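Local coordinates for protein beta-L-arabinobiosidase (Bacteroides thetaiotaomicron, PDB 5MQR) that probably cleaves L-arabinofuranose linkages in complex plant pectin as a multidomain gut-bacterial glycosidase, its sialidase-like propeller forming only one part of the chain, at residues A[319-325]-A[336-342]; A[78-82]-A[373-379]; A[239-243]-A[290-294]; A[204-208]-A[245-250]. All coordinates share one frame; numbering follows the deposited sequence.

Contact 1: residues A[319-325]-A[336-342]; sequences GTYATVY and ISLSKDG
Tyr321 lays its ring against the turn at Gly342, whose CA stands 3.7 Å from the ring centroid in a CH-pi contact, over the face but offset toward the rim. The ring swings there because its CG lies beside the backbone N, opposite the carbonyl carbon (chi1 -66°). Ser339 O and Lys340 O sit at the ring's edge, while the phenol oxygen is hydrogen-bonded to Thr269 O. The two strands run antiparallel. Tyr321 with Ser339 and Thr323 with Ser337 are the hydrogen-bonded pairs; Thr323 N reaches Ser337 O at 2.9 Å. Beyond Thr323 the ring of Tyr325 reaches across toward Ser337, whose CB lies in plane at its edge. Its CG is wedged between N and the carbonyl carbon (chi1 59°), which brings Tyr325 OH to 2.7 Å from Ser337 OG; that serine oxygen is also bonded to Thr347 O. On the opposite face the non-hydrogen-bonded pairs are apolar: Ala322 CB lies 4.0 Å from both Ile336 CD1 and Leu338 CD2, and the side chains of Val324 and Ile336 pass at a slant, Val324 CG2 lying 4.2 Å from Ile336 CG1. Past the strand, Ser339 OG accepts from Asp341 N at 3.3 Å, an ST turn, and is also bonded to Glu344 O. Asp341 OD1 takes Leu343 N and Glu344 N. This is the hairpin of the second and third strands in a four-stranded propeller blade, ending in a turn that resembles the Asp box of BNR repeats.

Contact 2: residues A[78-82]-A[373-379]; sequences PMLAY and RGIQEGN
Leu80 N and Arg373 NE both donate to one water, at 2.9 and 3.0 Å, and the same water donates to Gly374 O at 2.7 Å, so three groups from both segments fix its place. A second water donates to Leu80 O at 2.6 Å and accepts from Gln376 N and Asn379 ND2. These waters stand in for much of the direct backbone pairing along 78-82. One straight bond remains, Tyr82 N to Asn379 O at 3.0 Å. Asn379 is placed for it by a type II turn from Gln376, and its amide is engaged beyond the two segments, OD1 by Val157 N and ND2 by Tyr241 OH. The strand 74-83 is the first, edge strand of a four-stranded antiparallel sheet, one blade of the N-terminal beta propeller, and the 373-379 loop runs along the side of this strand away from strand 86-94. Gln376 has its side chain about 3 Å from a bound calcium ion. Arg373 extends with CG opposite its backbone N (chi1 178°), then bends at chi2 (77°); its CG and NE thereby pass obliquely across selenomethionine Met79, whose SE is 3.5 Å from Arg373 NE. NH2 of this arginine bonds to Gln244 OE1. Apolar contact comes from Ile375, with CG1 3.7 Å from Leu80 CG and CD1 continuing to Tyr82 CB, while Pro382 touches Ile375 and Tyr82 alike.

Contact 3: residues A[239-243]-A[290-294]; sequences PLYMM and GGHTW
Pro239 sets its ring over His292 and the peptide of Gly290: CG hovers 3.9 Å from the imidazole centroid, 14° off the ring normal, a CH-pi contact, and the same atom is 3.3 Å from Gly290 O. Its CB rests on Gly291 O. One helical turn on, selenomethionine Met243 is bent at both chi2 and chi3, which carries CE over the five-membered ring of Trp294, 3.8 Å from its centroid; SE lies obliquely beside the same ring, a Met-aromatic contact. Leu240 CD2 approaches the indole at its edge, 4.3 Å from Trp294 CZ2, and lies against Gly291 CA. No hydrogen bond crosses. The loop is instead held by its own residues: Ser287 OG takes part with Gly291 N and Thr293 O, and Asp289 OD2 with Thr293 OG1, the Ser-x-Asp-x-Gly-x-Thr-Trp pattern of the Asp box of BNR repeats. Trp294 packs inward on strands 275-278 and 283-287 and meets the Phe265 ring, while on the far side Tyr241 and Met242 lean on Ile235 of helix 226-236, so the short helix 239-242 sits between that helix and the blade that begins with strand 266-269.

Contact 4: residues A[204-208]-A[245-250]; sequences IYYNH and WVEEAD
Tyr205 begins at CB, 3.8 Å from Trp245 CZ3; CG lies opposite the backbone N (chi1 176°), which sends the ring toward the 245-250 loop. The indole turns an edge toward the phenol face in an offset edge-to-face pair, planes at 61°. Farther along, CE2 passes Ala249 CA and CZ lies 4.0 Å from Ala249 CB. The tip, OH, accepts from Asp250 N at 3.0 Å and is also bonded to Asp253 OD2. Asp250 returns its carboxylate to the strand: OD1 takes His208 N at 3.1 Å on its syn lone pair and Asn207 ND2 at 3.0 Å on the anti side. Two donors thus grip this one oxygen, while one water donates to both Asp250 OD2 and Tyr206 O. Asn207 ND2 spends its other hydrogen on Glu248 O, 3.1 Å away in the carbonyl plane. Behind, Ile204 CG2 meets Trp245 CH2 at 3.7 Å, and Arg187 makes a cation-pi contact with the indole. The backbones of Ile204 and Tyr205 both pair with Arg187 of strand 186-192, a classic beta bulge on the edge strand 202-206 of an antiparallel four-stranded propeller blade.

Contact 2 opens first, at 78-82, and closes last, at 373-379, so all the others nest inside its loop and it ties the blade that begins with strand 74-83 to the last loop before strand 387-393. Next, 204-208 opens contact 4 and 239-243 opens contact 3; 245-250 then closes contact 4 before 290-294 closes contact 3, so these two cross, joining the outer strand 202-206, helix 239-242 and the blade that begins with strand 266-269. Contact 1 follows in series as a local hairpin of the next blade. Contacts 2 and 3 also touch directly, through Asn379 and Tyr241, while contact 1 reaches neither.

Contact 1: residues A[319-325]-A[336-342]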
# COMPACT_ATOMS: atom_id res chain seq x y z
N GLY A 319 0.57 -13.44 7.14
CA GLY A 319 1.63 -13.51 8.14
C GLY A 319 1.65 -12.36 9.14
O GLY A 319 2.39 -12.41 10.13
N THR A 320 0.82 -11.33 8.94
CA THR A 320 0.73 -10.23 9.88
C THR A 320 -0.39 -10.50 10.90
O THR A 320 -0.94 -11.60 10.95
CB THR A 320 0.53 -8.88 9.15
OG1 THR A 320 -0.77 -8.82 8.56
CG2 THR A 320 1.61 -8.69 8.09
N TYR A 321 -0.66 -9.52 11.76
CA TYR A 321 -1.55 -9.70 12.87
C TYR A 321 -2.57 -8.55 12.92
O TYR A 321 -2.31 -7.46 12.38
CB TYR A 321 -0.72 -9.79 14.15
CG TYR A 321 0.17 -11.03 14.21
CD1 TYR A 321 1.43 -11.05 13.60
CD2 TYR A 321 -0.26 -12.17 14.86
CE1 TYR A 321 2.25 -12.19 13.67
CE2 TYR A 321 0.54 -13.29 14.92
CZ TYR A 321 1.80 -13.30 14.32
OH TYR A 321 2.57 -14.42 14.39
N ALA A 322 -3.72 -8.83 13.52
CA ALA A 322 -4.80 -7.87 13.68
C ALA A 322 -5.55 -8.10 14.99
O ALA A 322 -5.74 -9.24 15.43
CB ALA A 322 -5.77 -7.92 12.51
N THR A 323 -5.98 -7.00 15.61
CA THR A 323 -6.92 -7.03 16.73
C THR A 323 -8.20 -6.34 16.30
O THR A 323 -8.14 -5.37 15.55
CB THR A 323 -6.35 -6.36 17.99
OG1 THR A 323 -5.60 -5.20 17.60
CG2 THR A 323 -5.46 -7.30 18.70
N VAL A 324 -9.33 -6.87 16.75
CA VAL A 324 -10.65 -6.29 16.49
C VAL A 324 -11.35 -6.14 17.83
O VAL A 324 -11.35 -7.05 18.65
CB VAL A 324 -11.47 -7.18 15.53
CG1 VAL A 324 -12.85 -6.59 15.26
CG2 VAL A 324 -10.71 -7.31 14.21
N TYR A 325 -11.87 -4.94 18.08
CA TYR A 325 -12.33 -4.56 19.40
C TYR A 325 -13.08 -3.25 19.37
O TYR A 325 -12.99 -2.51 18.40
CB TYR A 325 -11.16 -4.43 20.39
CG TYR A 325 -10.07 -3.42 20.04
CD1 TYR A 325 -9.18 -3.64 18.99
CD2 TYR A 325 -9.89 -2.27 20.79
CE1 TYR A 325 -8.15 -2.74 18.69
CE2 TYR A 325 -8.87 -1.36 20.49
CZ TYR A 325 -8.00 -1.60 19.45
OH TYR A 325 -7.03 -0.71 19.14
N ILE A 336 -10.39 -2.03 14.08
CA ILE A 336 -9.31 -2.95 13.79
C ILE A 336 -7.97 -2.19 13.92
O ILE A 336 -7.84 -1.03 13.49
CB ILE A 336 -9.44 -3.61 12.39
CG1 ILE A 336 -8.29 -4.62 12.16
CG2 ILE A 336 -9.52 -2.58 11.26
CD1 ILE A 336 -8.46 -5.48 10.92
N SER A 337 -7.01 -2.86 14.56
CA SER A 337 -5.65 -2.39 14.67
C SER A 337 -4.72 -3.46 14.07
O SER A 337 -4.92 -4.64 14.29
CB SER A 337 -5.28 -2.12 16.15
OG SER A 337 -5.94 -0.99 16.72
N LEU A 338 -3.70 -3.02 13.34
CA LEU A 338 -2.74 -3.93 12.67
C LEU A 338 -1.36 -3.93 13.33
O LEU A 338 -0.97 -2.95 13.99
CB LEU A 338 -2.60 -3.54 11.20
CG LEU A 338 -3.93 -3.40 10.44
CD1 LEU A 338 -3.68 -2.89 9.04
CD2 LEU A 338 -4.71 -4.72 10.43
N SER A 339 -0.65 -5.05 13.14
CA SER A 339 0.69 -5.27 13.67
C SER A 339 1.42 -6.18 12.71
O SER A 339 0.82 -7.13 12.19
CB SER A 339 0.64 -5.98 15.03
OG SER A 339 1.94 -6.31 15.53
N LYS A 340 2.69 -5.87 12.45
CA LYS A 340 3.56 -6.71 11.63
C LYS A 340 4.15 -7.90 12.39
O LYS A 340 4.56 -8.87 11.77
CB LYS A 340 4.72 -5.89 11.02
CG LYS A 340 5.76 -5.41 12.03
CD LYS A 340 7.01 -4.93 11.35
CE LYS A 340 8.08 -4.51 12.36
NZ LYS A 340 8.49 -3.11 12.05
N ASP A 341 4.23 -7.80 13.71
CA ASP A 341 4.91 -8.81 14.52
C ASP A 341 4.06 -9.45 15.62
O ASP A 341 4.56 -10.31 16.34
CB ASP A 341 6.20 -8.21 15.13
CG ASP A 341 5.95 -6.94 15.99
OD1 ASP A 341 4.84 -6.78 16.57
OD2 ASP A 341 6.89 -6.10 16.08
N GLY A 342 2.80 -9.07 15.74
CA GLY A 342 1.96 -9.61 16.80
C GLY A 342 2.15 -9.02 18.20
O GLY A 342 1.50 -9.48 19.14

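Contact 2: residues A[78-82]-A[373-379]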
# COMPACT_ATOMS: atom_id res chain seq x y z
N PRO A 78 -21.15 -14.79 19.84
CA PRO A 78 -20.90 -15.68 18.73
C PRO A 78 -19.54 -16.37 18.81
O PRO A 78 -18.60 -15.82 19.40
CB PRO A 78 -21.00 -14.77 17.50
CG PRO A 78 -20.62 -13.43 18.00
CD PRO A 78 -21.10 -13.37 19.43
N MSE A 79 -19.47 -17.55 18.22
CA MSE A 79 -18.23 -18.31 17.98
C MSE A 79 -18.17 -18.62 16.52
O MSE A 79 -19.20 -18.68 15.84
CB MSE A 79 -18.19 -19.62 18.76
CG MSE A 79 -18.46 -19.42 20.25
SE MSE A 79 -16.87 -18.64 21.11
CE MSE A 79 -17.78 -17.38 22.34
N LEU A 80 -16.96 -18.81 16.01
CA LEU A 80 -16.74 -19.03 14.58
C LEU A 80 -15.68 -20.08 14.28
O LEU A 80 -14.62 -20.10 14.92
CB LEU A 80 -16.38 -17.70 13.92
CG LEU A 80 -16.37 -17.61 12.39
CD1 LEU A 80 -17.76 -17.72 11.78
CD2 LEU A 80 -15.73 -16.27 12.02
N ALA A 81 -15.98 -20.96 13.33
CA ALA A 81 -15.00 -21.90 12.77
C ALA A 81 -15.21 -22.02 11.25
O ALA A 81 -16.21 -21.55 10.72
CB ALA A 81 -15.09 -23.24 13.45
N TYR A 82 -14.22 -22.60 10.57
CA TYR A 82 -14.30 -22.90 9.14
C TYR A 82 -13.86 -24.33 8.90
O TYR A 82 -12.75 -24.71 9.24
CB TYR A 82 -13.41 -21.93 8.35
CG TYR A 82 -13.52 -22.03 6.85
CD1 TYR A 82 -14.49 -21.32 6.15
CD2 TYR A 82 -12.63 -22.83 6.11
CE1 TYR A 82 -14.59 -21.40 4.76
CE2 TYR A 82 -12.72 -22.93 4.71
CZ TYR A 82 -13.70 -22.22 4.04
OH TYR A 82 -13.80 -22.30 2.67
N ARG A 373 -15.24 -12.15 17.93
CA ARG A 373 -14.63 -13.44 18.08
C ARG A 373 -14.49 -14.02 16.68
O ARG A 373 -15.41 -13.92 15.86
CB ARG A 373 -15.56 -14.27 18.97
CG ARG A 373 -15.14 -15.67 19.24
CD ARG A 373 -14.04 -15.83 20.27
NE ARG A 373 -13.72 -17.26 20.34
CZ ARG A 373 -12.87 -17.82 21.19
NH1 ARG A 373 -12.22 -17.08 22.09
NH2 ARG A 373 -12.67 -19.12 21.15
N GLY A 374 -13.33 -14.59 16.42
CA GLY A 374 -12.97 -15.10 15.10
C GLY A 374 -12.66 -16.58 15.26
O GLY A 374 -13.06 -17.21 16.23
N ILE A 375 -11.90 -17.11 14.31
CA ILE A 375 -11.59 -18.51 14.25
C ILE A 375 -10.26 -18.78 14.97
O ILE A 375 -9.24 -18.17 14.64
CB ILE A 375 -11.49 -18.96 12.78
CG1 ILE A 375 -12.84 -18.68 12.07
CG2 ILE A 375 -11.05 -20.44 12.66
CD1 ILE A 375 -12.75 -18.67 10.56
N GLN A 376 -10.30 -19.67 15.96
CA GLN A 376 -9.11 -20.12 16.63
C GLN A 376 -8.11 -20.77 15.68
O GLN A 376 -8.49 -21.35 14.66
CB GLN A 376 -9.44 -21.16 17.69
CG GLN A 376 -10.06 -20.56 18.92
CD GLN A 376 -10.11 -21.58 20.02
OE1 GLN A 376 -9.12 -21.84 20.67
NE2 GLN A 376 -11.26 -22.15 20.23
N GLU A 377 -6.84 -20.68 16.03
CA GLU A 377 -5.80 -21.36 15.27
C GLU A 377 -6.07 -22.85 15.30
O GLU A 377 -6.27 -23.43 16.39
CB GLU A 377 -4.41 -21.09 15.87
CG GLU A 377 -3.99 -19.64 15.74
CD GLU A 377 -2.59 -19.34 16.21
OE1 GLU A 377 -1.97 -20.19 16.91
OE2 GLU A 377 -2.14 -18.22 15.88
N GLY A 378 -6.05 -23.47 14.12
CA GLY A 378 -6.33 -24.89 13.98
C GLY A 378 -7.79 -25.21 13.65
O GLY A 378 -8.08 -26.35 13.27
N ASN A 379 -8.69 -24.22 13.75
CA ASN A 379 -10.09 -24.42 13.45
C ASN A 379 -10.51 -23.88 12.08
O ASN A 379 -11.67 -23.54 11.90
CB ASN A 379 -10.96 -23.82 14.56
CG ASN A 379 -10.95 -24.64 15.84
OD1 ASN A 379 -10.43 -25.75 15.88
ND2 ASN A 379 -11.52 -24.09 16.90
O HOH W 1 -14.72 -18.55 17.83
O HOH W 2 -12.88 -21.30 16.41

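Contact 3: residues A[239-243]-A[290-294]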
# COMPACT_ATOMS: atom_id res chain seq x y z
N PRO A 239 -4.18 -27.19 26.72
CA PRO A 239 -4.28 -26.09 27.69
C PRO A 239 -4.88 -24.81 27.14
O PRO A 239 -5.53 -24.10 27.89
CB PRO A 239 -2.83 -25.85 28.12
CG PRO A 239 -2.02 -26.35 26.96
CD PRO A 239 -2.77 -27.55 26.45
N LEU A 240 -4.71 -24.55 25.84
CA LEU A 240 -5.34 -23.40 25.21
C LEU A 240 -6.88 -23.44 25.28
O LEU A 240 -7.53 -22.39 25.32
CB LEU A 240 -4.90 -23.24 23.75
CG LEU A 240 -3.40 -23.06 23.52
CD1 LEU A 240 -3.18 -22.81 22.05
CD2 LEU A 240 -2.83 -21.92 24.36
N TYR A 241 -7.45 -24.64 25.28
CA TYR A 241 -8.88 -24.82 25.45
C TYR A 241 -9.28 -24.75 26.93
O TYR A 241 -10.33 -24.20 27.25
CB TYR A 241 -9.36 -26.12 24.75
CG TYR A 241 -9.50 -25.88 23.26
CD1 TYR A 241 -8.38 -25.78 22.43
CD2 TYR A 241 -10.75 -25.67 22.70
CE1 TYR A 241 -8.52 -25.53 21.07
CE2 TYR A 241 -10.90 -25.41 21.35
CZ TYR A 241 -9.79 -25.34 20.54
OH TYR A 241 -9.98 -25.06 19.20
N MSE A 242 -8.44 -25.26 27.84
CA MSE A 242 -8.75 -25.16 29.29
C MSE A 242 -8.74 -23.70 29.76
O MSE A 242 -9.58 -23.31 30.59
CB MSE A 242 -7.83 -26.02 30.13
CG MSE A 242 -7.88 -27.50 29.76
SE MSE A 242 -9.68 -28.21 29.97
CE MSE A 242 -10.30 -28.03 28.11
N MSE A 243 -7.87 -22.87 29.18
CA MSE A 243 -7.86 -21.43 29.45
C MSE A 243 -9.16 -20.74 29.12
O MSE A 243 -9.44 -19.67 29.66
CB MSE A 243 -6.78 -20.72 28.65
CG MSE A 243 -5.37 -21.09 29.08
SE MSE A 243 -4.98 -20.58 30.94
CE MSE A 243 -4.69 -18.68 30.53
N GLY A 290 3.67 -23.51 25.22
CA GLY A 290 2.39 -23.90 24.63
C GLY A 290 1.14 -23.72 25.48
O GLY A 290 0.16 -24.45 25.31
N GLY A 291 1.16 -22.75 26.40
CA GLY A 291 -0.01 -22.37 27.17
C GLY A 291 -0.18 -23.01 28.53
O GLY A 291 -1.19 -22.77 29.18
N HIS A 292 0.77 -23.82 28.98
CA HIS A 292 0.70 -24.39 30.34
C HIS A 292 1.02 -23.34 31.42
O HIS A 292 0.46 -23.41 32.53
CB HIS A 292 1.65 -25.60 30.51
CG HIS A 292 1.28 -26.78 29.67
ND1 HIS A 292 0.26 -27.65 29.99
CD2 HIS A 292 1.81 -27.24 28.51
CE1 HIS A 292 0.17 -28.59 29.07
NE2 HIS A 292 1.10 -28.37 28.16
N THR A 293 1.94 -22.40 31.13
CA THR A 293 2.31 -21.31 32.07
C THR A 293 2.40 -19.97 31.34
O THR A 293 2.73 -19.90 30.15
CB THR A 293 3.63 -21.56 32.82
OG1 THR A 293 4.72 -21.52 31.90
CG2 THR A 293 3.63 -22.90 33.57
N TRP A 294 2.09 -18.91 32.09
CA TRP A 294 1.89 -17.57 31.54
C TRP A 294 2.67 -16.54 32.32
O TRP A 294 2.81 -16.66 33.53
CB TRP A 294 0.40 -17.24 31.55
CG TRP A 294 -0.36 -18.12 30.59
CD1 TRP A 294 -1.00 -19.31 30.88
CD2 TRP A 294 -0.55 -17.91 29.19
NE1 TRP A 294 -1.56 -19.83 29.74
CE2 TRP A 294 -1.30 -19.00 28.69
CE3 TRP A 294 -0.15 -16.91 28.30
CZ2 TRP A 294 -1.66 -19.11 27.36
CZ3 TRP A 294 -0.51 -17.03 26.97
CH2 TRP A 294 -1.28 -18.12 26.52

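Contact 4: residues A[204-208]-A[245-250]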
# COMPACT_ATOMS: atom_id res chain seq x y z
N ILE A 204 -18.70 -33.36 28.60
CA ILE A 204 -17.25 -33.45 28.63
C ILE A 204 -16.67 -32.99 30.00
O ILE A 204 -15.56 -33.38 30.37
CB ILE A 204 -16.64 -32.66 27.45
CG1 ILE A 204 -15.16 -33.00 27.26
CG2 ILE A 204 -16.80 -31.16 27.63
CD1 ILE A 204 -14.55 -32.49 25.96
N TYR A 205 -17.42 -32.17 30.75
CA TYR A 205 -16.99 -31.70 32.07
C TYR A 205 -18.21 -31.54 32.98
O TYR A 205 -19.24 -31.02 32.56
CB TYR A 205 -16.25 -30.37 31.92
CG TYR A 205 -15.86 -29.74 33.24
CD1 TYR A 205 -14.64 -30.05 33.85
CD2 TYR A 205 -16.71 -28.83 33.89
CE1 TYR A 205 -14.27 -29.47 35.07
CE2 TYR A 205 -16.37 -28.24 35.10
CZ TYR A 205 -15.14 -28.55 35.70
OH TYR A 205 -14.80 -27.97 36.92
N TYR A 206 -18.07 -32.00 34.22
CA TYR A 206 -19.08 -31.79 35.25
C TYR A 206 -18.57 -30.82 36.28
O TYR A 206 -17.44 -30.96 36.78
CB TYR A 206 -19.43 -33.08 35.96
CG TYR A 206 -20.03 -34.14 35.07
CD1 TYR A 206 -21.35 -34.04 34.62
CD2 TYR A 206 -19.28 -35.24 34.68
CE1 TYR A 206 -21.91 -35.02 33.81
CE2 TYR A 206 -19.84 -36.23 33.88
CZ TYR A 206 -21.14 -36.11 33.44
OH TYR A 206 -21.66 -37.09 32.64
N ASN A 207 -19.41 -29.83 36.62
CA ASN A 207 -19.17 -29.00 37.78
C ASN A 207 -19.40 -29.84 39.03
O ASN A 207 -20.12 -30.84 38.98
CB ASN A 207 -20.06 -27.75 37.76
CG ASN A 207 -19.59 -26.70 36.77
OD1 ASN A 207 -20.17 -26.55 35.70
ND2 ASN A 207 -18.56 -25.97 37.12
N HIS A 208 -18.79 -29.42 40.13
CA HIS A 208 -18.81 -30.18 41.39
C HIS A 208 -20.24 -30.49 41.79
O HIS A 208 -21.12 -29.64 41.68
CB HIS A 208 -18.10 -29.43 42.54
CG HIS A 208 -18.75 -28.13 42.91
ND1 HIS A 208 -19.76 -28.03 43.85
CD2 HIS A 208 -18.53 -26.87 42.46
CE1 HIS A 208 -20.14 -26.77 43.95
NE2 HIS A 208 -19.41 -26.05 43.12
N TRP A 245 -12.14 -22.21 29.52
CA TRP A 245 -13.16 -22.82 30.37
C TRP A 245 -13.16 -22.25 31.80
O TRP A 245 -13.98 -22.64 32.62
CB TRP A 245 -12.92 -24.32 30.48
CG TRP A 245 -13.31 -25.17 29.30
CD1 TRP A 245 -13.59 -24.77 28.01
CD2 TRP A 245 -13.40 -26.60 29.29
NE1 TRP A 245 -13.88 -25.86 27.22
CE2 TRP A 245 -13.75 -27.00 27.99
CE3 TRP A 245 -13.20 -27.58 30.28
CZ2 TRP A 245 -13.93 -28.34 27.64
CZ3 TRP A 245 -13.38 -28.91 29.94
CH2 TRP A 245 -13.75 -29.28 28.64
N VAL A 246 -12.24 -21.34 32.10
CA VAL A 246 -12.02 -20.88 33.49
C VAL A 246 -13.21 -20.14 34.13
O VAL A 246 -13.40 -20.24 35.34
CB VAL A 246 -10.77 -20.00 33.60
CG1 VAL A 246 -10.96 -18.65 32.85
CG2 VAL A 246 -10.36 -19.80 35.06
N GLU A 247 -13.99 -19.43 33.33
CA GLU A 247 -15.12 -18.69 33.88
C GLU A 247 -16.27 -19.56 34.36
O GLU A 247 -16.95 -19.14 35.29
CB GLU A 247 -15.65 -17.65 32.91
CG GLU A 247 -14.65 -16.56 32.60
CD GLU A 247 -15.17 -15.59 31.56
OE1 GLU A 247 -16.18 -14.94 31.88
OE2 GLU A 247 -14.57 -15.45 30.47
N GLU A 248 -16.50 -20.71 33.72
CA GLU A 248 -17.64 -21.60 34.04
C GLU A 248 -17.24 -22.82 34.85
O GLU A 248 -18.04 -23.35 35.60
CB GLU A 248 -18.35 -22.07 32.77
CG GLU A 248 -18.83 -20.96 31.85
CD GLU A 248 -17.80 -20.43 30.85
OE1 GLU A 248 -16.68 -20.96 30.74
OE2 GLU A 248 -18.14 -19.44 30.16
N ALA A 249 -16.01 -23.29 34.65
CA ALA A 249 -15.47 -24.42 35.40
C ALA A 249 -15.46 -24.12 36.90
O ALA A 249 -15.56 -22.95 37.30
CB ALA A 249 -14.06 -24.73 34.91
N ASP A 250 -15.35 -25.18 37.72
CA ASP A 250 -15.12 -25.05 39.17
C ASP A 250 -13.99 -24.05 39.46
O ASP A 250 -13.01 -23.96 38.71
CB ASP A 250 -14.72 -26.40 39.82
CG ASP A 250 -15.87 -27.39 39.93
OD1 ASP A 250 -16.98 -27.04 39.48
OD2 ASP A 250 -15.67 -28.51 40.48
O HOH W 3 -16.06 -30.84 39.10